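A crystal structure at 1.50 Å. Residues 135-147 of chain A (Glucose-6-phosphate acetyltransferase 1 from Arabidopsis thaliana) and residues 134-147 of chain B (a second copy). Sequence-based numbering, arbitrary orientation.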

# COMPACT_ATOMS: atom_id res chain seq x y z
N CYS A 135 9.20 -1.91 17.40
CA CYS A 135 8.34 -0.72 17.07
C CYS A 135 6.90 -1.08 17.34
O CYS A 135 6.01 -0.26 17.02
CB CYS A 135 8.52 -0.31 15.61
SG CYS A 135 10.21 0.25 15.17
N GLY A 136 6.63 -2.24 17.96
CA GLY A 136 5.28 -2.65 18.35
C GLY A 136 4.53 -3.43 17.29
O GLY A 136 3.29 -3.63 17.37
N MET A 137 5.26 -3.87 16.26
CA MET A 137 4.55 -4.60 15.15
C MET A 137 4.69 -6.12 15.32
O MET A 137 5.54 -6.65 16.09
CB MET A 137 5.17 -4.19 13.84
CG MET A 137 5.32 -2.62 13.77
SD MET A 137 5.77 -2.13 12.03
CE MET A 137 4.15 -2.21 11.35
N SER A 138 3.85 -6.83 14.56
CA SER A 138 3.76 -8.27 14.60
C SER A 138 3.77 -8.81 13.20
O SER A 138 3.25 -8.16 12.26
CB SER A 138 2.42 -8.69 15.22
OG SER A 138 2.49 -8.37 16.61
N ASN A 139 4.31 -10.00 13.01
CA ASN A 139 4.33 -10.63 11.70
C ASN A 139 3.31 -11.78 11.62
O ASN A 139 3.55 -12.84 12.22
CB ASN A 139 5.73 -11.23 11.48
CG ASN A 139 5.79 -12.21 10.27
OD1 ASN A 139 6.38 -13.29 10.41
ND2 ASN A 139 5.14 -11.87 9.11
N LYS A 140 2.25 -11.62 10.85
CA LYS A 140 1.27 -12.68 10.72
C LYS A 140 0.89 -13.00 9.31
O LYS A 140 -0.03 -13.82 9.09
CB LYS A 140 -0.01 -12.26 11.50
CG LYS A 140 0.22 -12.07 13.07
CD LYS A 140 0.70 -13.34 13.73
CE LYS A 140 1.33 -13.02 15.12
NZ LYS A 140 0.25 -12.38 15.84
N SER A 141 1.44 -12.31 8.32
CA SER A 141 1.19 -12.56 6.92
C SER A 141 2.51 -12.41 6.19
O SER A 141 3.51 -11.94 6.73
CB SER A 141 0.23 -11.55 6.29
OG SER A 141 -1.07 -11.79 6.88
N ILE A 142 2.51 -12.88 4.94
CA ILE A 142 3.65 -12.76 4.01
C ILE A 142 3.36 -11.89 2.82
O ILE A 142 2.21 -11.61 2.50
CB ILE A 142 4.08 -14.12 3.50
CG1 ILE A 142 2.95 -14.86 2.76
CG2 ILE A 142 4.52 -15.03 4.66
CD1 ILE A 142 3.48 -16.12 1.97
N GLN A 143 4.42 -11.39 2.19
CA GLN A 143 4.29 -10.55 1.03
C GLN A 143 4.43 -11.42 -0.20
O GLN A 143 5.36 -12.25 -0.29
CB GLN A 143 5.33 -9.44 1.01
CG GLN A 143 5.10 -8.40 -0.17
CD GLN A 143 6.38 -7.66 -0.46
OE1 GLN A 143 6.44 -6.45 -0.33
NE2 GLN A 143 7.38 -8.39 -0.92
N MET A 144 3.55 -11.19 -1.18
CA MET A 144 3.75 -11.73 -2.54
C MET A 144 4.01 -10.56 -3.49
O MET A 144 3.46 -9.47 -3.32
CB MET A 144 2.49 -12.47 -3.04
CG MET A 144 1.97 -13.61 -2.22
SD MET A 144 3.16 -14.92 -1.92
CE MET A 144 3.44 -15.56 -3.55
N SER A 145 4.87 -10.78 -4.48
CA SER A 145 5.18 -9.73 -5.42
C SER A 145 5.29 -10.25 -6.85
O SER A 145 5.64 -11.42 -7.07
CB SER A 145 6.55 -9.11 -5.04
OG SER A 145 7.60 -10.13 -5.04
N LYS A 146 5.01 -9.38 -7.78
CA LYS A 146 5.23 -9.66 -9.23
C LYS A 146 5.83 -8.40 -9.81
O LYS A 146 5.24 -7.34 -9.75
CB LYS A 146 3.94 -9.97 -9.97
CG LYS A 146 4.24 -10.19 -11.49
CD LYS A 146 2.92 -10.54 -12.24
CE LYS A 146 3.16 -11.08 -13.67
NZ LYS A 146 1.98 -12.06 -13.71
N TYR A 147 7.03 -8.52 -10.38
CA TYR A 147 7.67 -7.44 -11.09
C TYR A 147 7.40 -7.59 -12.58
O TYR A 147 7.50 -8.70 -13.13
CB TYR A 147 9.21 -7.49 -10.83
CG TYR A 147 9.60 -6.96 -9.48
CD1 TYR A 147 10.26 -5.75 -9.37
CD2 TYR A 147 9.21 -7.62 -8.30
CE1 TYR A 147 10.59 -5.17 -8.13
CE2 TYR A 147 9.58 -7.04 -6.98
CZ TYR A 147 10.21 -5.81 -6.96
OH TYR A 147 10.54 -5.30 -5.75
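Chain B, residues 134-147: KCGMSNKSIQMSKY

Two copies of one chain often join by laying the same strand edge to edge, so that contacts away from the centre are made twice, related by an approximate local twofold. The pairing of residues 138-147 in the two copies of glucose-6-phosphate acetyltransferase 1 is a compact example. Chain B is extended through most of this segment, as chain A is, but both backbones kink at residue 140, where psi is near 0°. Chain B runs antiparallel to chain A with a marked twist: the N-to-C directions of the two strands differ by 138°, and their axes approach to 4.0 Å. The centre of the pairing is A:Ile142 against B:Ile142, a non-hydrogen-bonded pair whose CA atoms lie 4.2 Å apart and whose side chains diverge. From there the register runs outward symmetrically between the copies but slips by one residue, setting A:Asn139 against B:Met144, CA to CA at 4.6 Å, and A:Met137 against B:Lys146, CA to CA at 4.7 Å, with the reciprocal pairs at the other end. Together the two stretches bury 1145 Å².

The residues that cover most are the methionines at 137 and 144 and the glutamine at 143. B:Met137, with 79 Å² covered, precedes the part of the chain that is clearly strand, yet it packs closely on A:Met144. Its CB lies 4.0 Å from CB of A:Met144, its CE reaches to 3.7 Å from A:Met144 O, and its CA makes a CA-H...O contact of 3.2 Å with A:Ser145 O. In the same way B:Met144 meets A:Met137, CB to CB at 4.0 Å, while its SD rests 3.7 Å from CB of A:Asn139. B:Met137 is m, t, p and B:Met144 is m at all three chi angles, so one side chain is relatively extended where the other folds back.

B:Gln143, with 76 Å² covered, makes two hydrogen bonds through its backbone. Its N donates to A:Ser141 O at 3.0 Å, and its O accepts from A:Asn139 ND2 at 2.9 Å. Here a side-chain amide takes up a carbonyl that the backbone NH of A:Lys140 does not reach directly: A:Lys140 N is 3.9 Å from B:Gln143 O. A water fills that gap, accepting from A:Lys140 N at 2.9 Å and donating to B:Gln143 O at 3.1 Å and to A:Ser138 O at 3.2 Å. An irregularity in the ladder is thus bridged by solvent and an asparagine.

Farther out, regular pairing returns. A:Ser138 N donates to B:Ser145 O at 2.9 Å, and B:Ser145 N donates to A:Ser138 O at 2.8 Å, the reciprocal bonds that mark a hydrogen-bonded antiparallel pair. The side chains of these two serines lie on the same face of the sheet as those of A:Ser141 and B:Gln143. At the margin, B:Lys146 NZ makes a weak hydrogen bond of 3.3 Å to A:Cys135 O. It passes close to A:Gly136, where a CB would lie only 2.8 Å from B:Lys146 NZ; the backbone angles of A:Gly136 call for glycine in any case.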

# COMPACT_ATOMS: atom_id res chain seq x y z
N LYS B 134 0.49 -19.17 -8.43
CA LYS B 134 -0.21 -19.50 -9.67
C LYS B 134 -0.57 -18.32 -10.50
O LYS B 134 -0.83 -18.49 -11.69
CB LYS B 134 -1.46 -20.34 -9.41
CG LYS B 134 -1.09 -21.77 -9.02
CD LYS B 134 0.34 -22.16 -9.36
CE LYS B 134 0.77 -23.37 -8.57
NZ LYS B 134 0.37 -23.18 -7.11
N CYS B 135 -0.52 -17.10 -9.91
CA CYS B 135 -0.80 -15.79 -10.57
C CYS B 135 0.50 -15.14 -10.95
O CYS B 135 0.49 -13.98 -11.41
CB CYS B 135 -1.59 -14.86 -9.63
SG CYS B 135 -3.26 -15.48 -9.16
N GLY B 136 1.64 -15.86 -10.83
CA GLY B 136 2.95 -15.37 -11.25
C GLY B 136 3.71 -14.62 -10.17
O GLY B 136 4.73 -13.93 -10.45
N MET B 137 3.23 -14.72 -8.94
CA MET B 137 3.91 -13.95 -7.84
C MET B 137 4.88 -14.85 -7.06
O MET B 137 4.85 -16.11 -7.13
CB MET B 137 2.87 -13.41 -6.90
CG MET B 137 1.70 -12.74 -7.72
SD MET B 137 0.60 -11.81 -6.54
CE MET B 137 1.59 -10.37 -6.40
N SER B 138 5.74 -14.18 -6.28
CA SER B 138 6.78 -14.81 -5.51
C SER B 138 6.76 -14.26 -4.11
O SER B 138 6.44 -13.07 -3.90
CB SER B 138 8.16 -14.47 -6.10
OG SER B 138 8.26 -15.17 -7.34
N ASN B 139 7.14 -15.07 -3.14
CA ASN B 139 7.20 -14.62 -1.75
C ASN B 139 8.65 -14.43 -1.30
O ASN B 139 9.36 -15.43 -1.09
CB ASN B 139 6.57 -15.71 -0.86
CG ASN B 139 6.87 -15.50 0.65
OD1 ASN B 139 7.22 -16.49 1.32
ND2 ASN B 139 6.79 -14.24 1.18
N LYS B 140 9.09 -13.19 -1.07
CA LYS B 140 10.44 -12.96 -0.61
C LYS B 140 10.55 -12.04 0.55
O LYS B 140 11.68 -11.68 0.95
CB LYS B 140 11.25 -12.36 -1.80
CG LYS B 140 11.38 -13.33 -3.07
CD LYS B 140 12.07 -14.63 -2.72
CE LYS B 140 11.78 -15.70 -3.81
NZ LYS B 140 12.30 -15.10 -5.02
N SER B 141 9.44 -11.51 1.07
CA SER B 141 9.42 -10.66 2.23
C SER B 141 8.20 -11.05 3.05
O SER B 141 7.33 -11.81 2.63
CB SER B 141 9.24 -9.17 1.88
OG SER B 141 10.45 -8.76 1.21
N ILE B 142 8.19 -10.55 4.29
CA ILE B 142 7.07 -10.71 5.24
C ILE B 142 6.37 -9.43 5.58
O ILE B 142 6.90 -8.35 5.36
CB ILE B 142 7.55 -11.34 6.53
CG1 ILE B 142 8.63 -10.50 7.23
CG2 ILE B 142 8.15 -12.73 6.27
CD1 ILE B 142 8.90 -10.99 8.72
N GLN B 143 5.14 -9.54 6.06
CA GLN B 143 4.36 -8.39 6.44
C GLN B 143 4.52 -8.18 7.92
O GLN B 143 4.41 -9.14 8.72
CB GLN B 143 2.89 -8.56 6.07
CG GLN B 143 2.04 -7.24 6.33
CD GLN B 143 0.58 -7.57 6.46
OE1 GLN B 143 -0.24 -7.13 5.68
NE2 GLN B 143 0.26 -8.33 7.51
N MET B 144 4.72 -6.92 8.32
CA MET B 144 4.58 -6.52 9.73
C MET B 144 3.36 -5.60 9.85
O MET B 144 3.07 -4.82 8.95
CB MET B 144 5.82 -5.73 10.21
CG MET B 144 7.16 -6.39 10.10
SD MET B 144 7.30 -7.97 10.94
CE MET B 144 7.09 -7.51 12.63
N SER B 145 2.66 -5.70 10.98
CA SER B 145 1.49 -4.88 11.17
C SER B 145 1.38 -4.37 12.61
O SER B 145 1.87 -5.02 13.55
CB SER B 145 0.23 -5.73 10.89
OG SER B 145 0.18 -6.90 11.75
N LYS B 146 0.75 -3.24 12.75
CA LYS B 146 0.40 -2.68 14.09
C LYS B 146 -1.01 -2.16 13.96
O LYS B 146 -1.29 -1.30 13.15
CB LYS B 146 1.31 -1.54 14.50
CG LYS B 146 0.85 -0.96 15.89
CD LYS B 146 1.80 0.20 16.31
CE LYS B 146 1.62 0.61 17.79
NZ LYS B 146 3.08 0.96 18.08
N TYR B 147 -1.92 -2.69 14.79
CA TYR B 147 -3.27 -2.21 14.89
C TYR B 147 -3.38 -1.23 16.06
O TYR B 147 -2.85 -1.49 17.15
CB TYR B 147 -4.24 -3.41 15.12
CG TYR B 147 -4.50 -4.20 13.87
CD1 TYR B 147 -5.75 -4.14 13.27
CD2 TYR B 147 -3.48 -4.93 13.24
CE1 TYR B 147 -6.04 -4.81 12.06
CE2 TYR B 147 -3.78 -5.67 11.99
CZ TYR B 147 -5.04 -5.53 11.42
OH TYR B 147 -5.29 -6.21 10.28
O HOH W 1 1.51 -9.04 9.70
O HOH W 2 7.57 -10.83 -1.87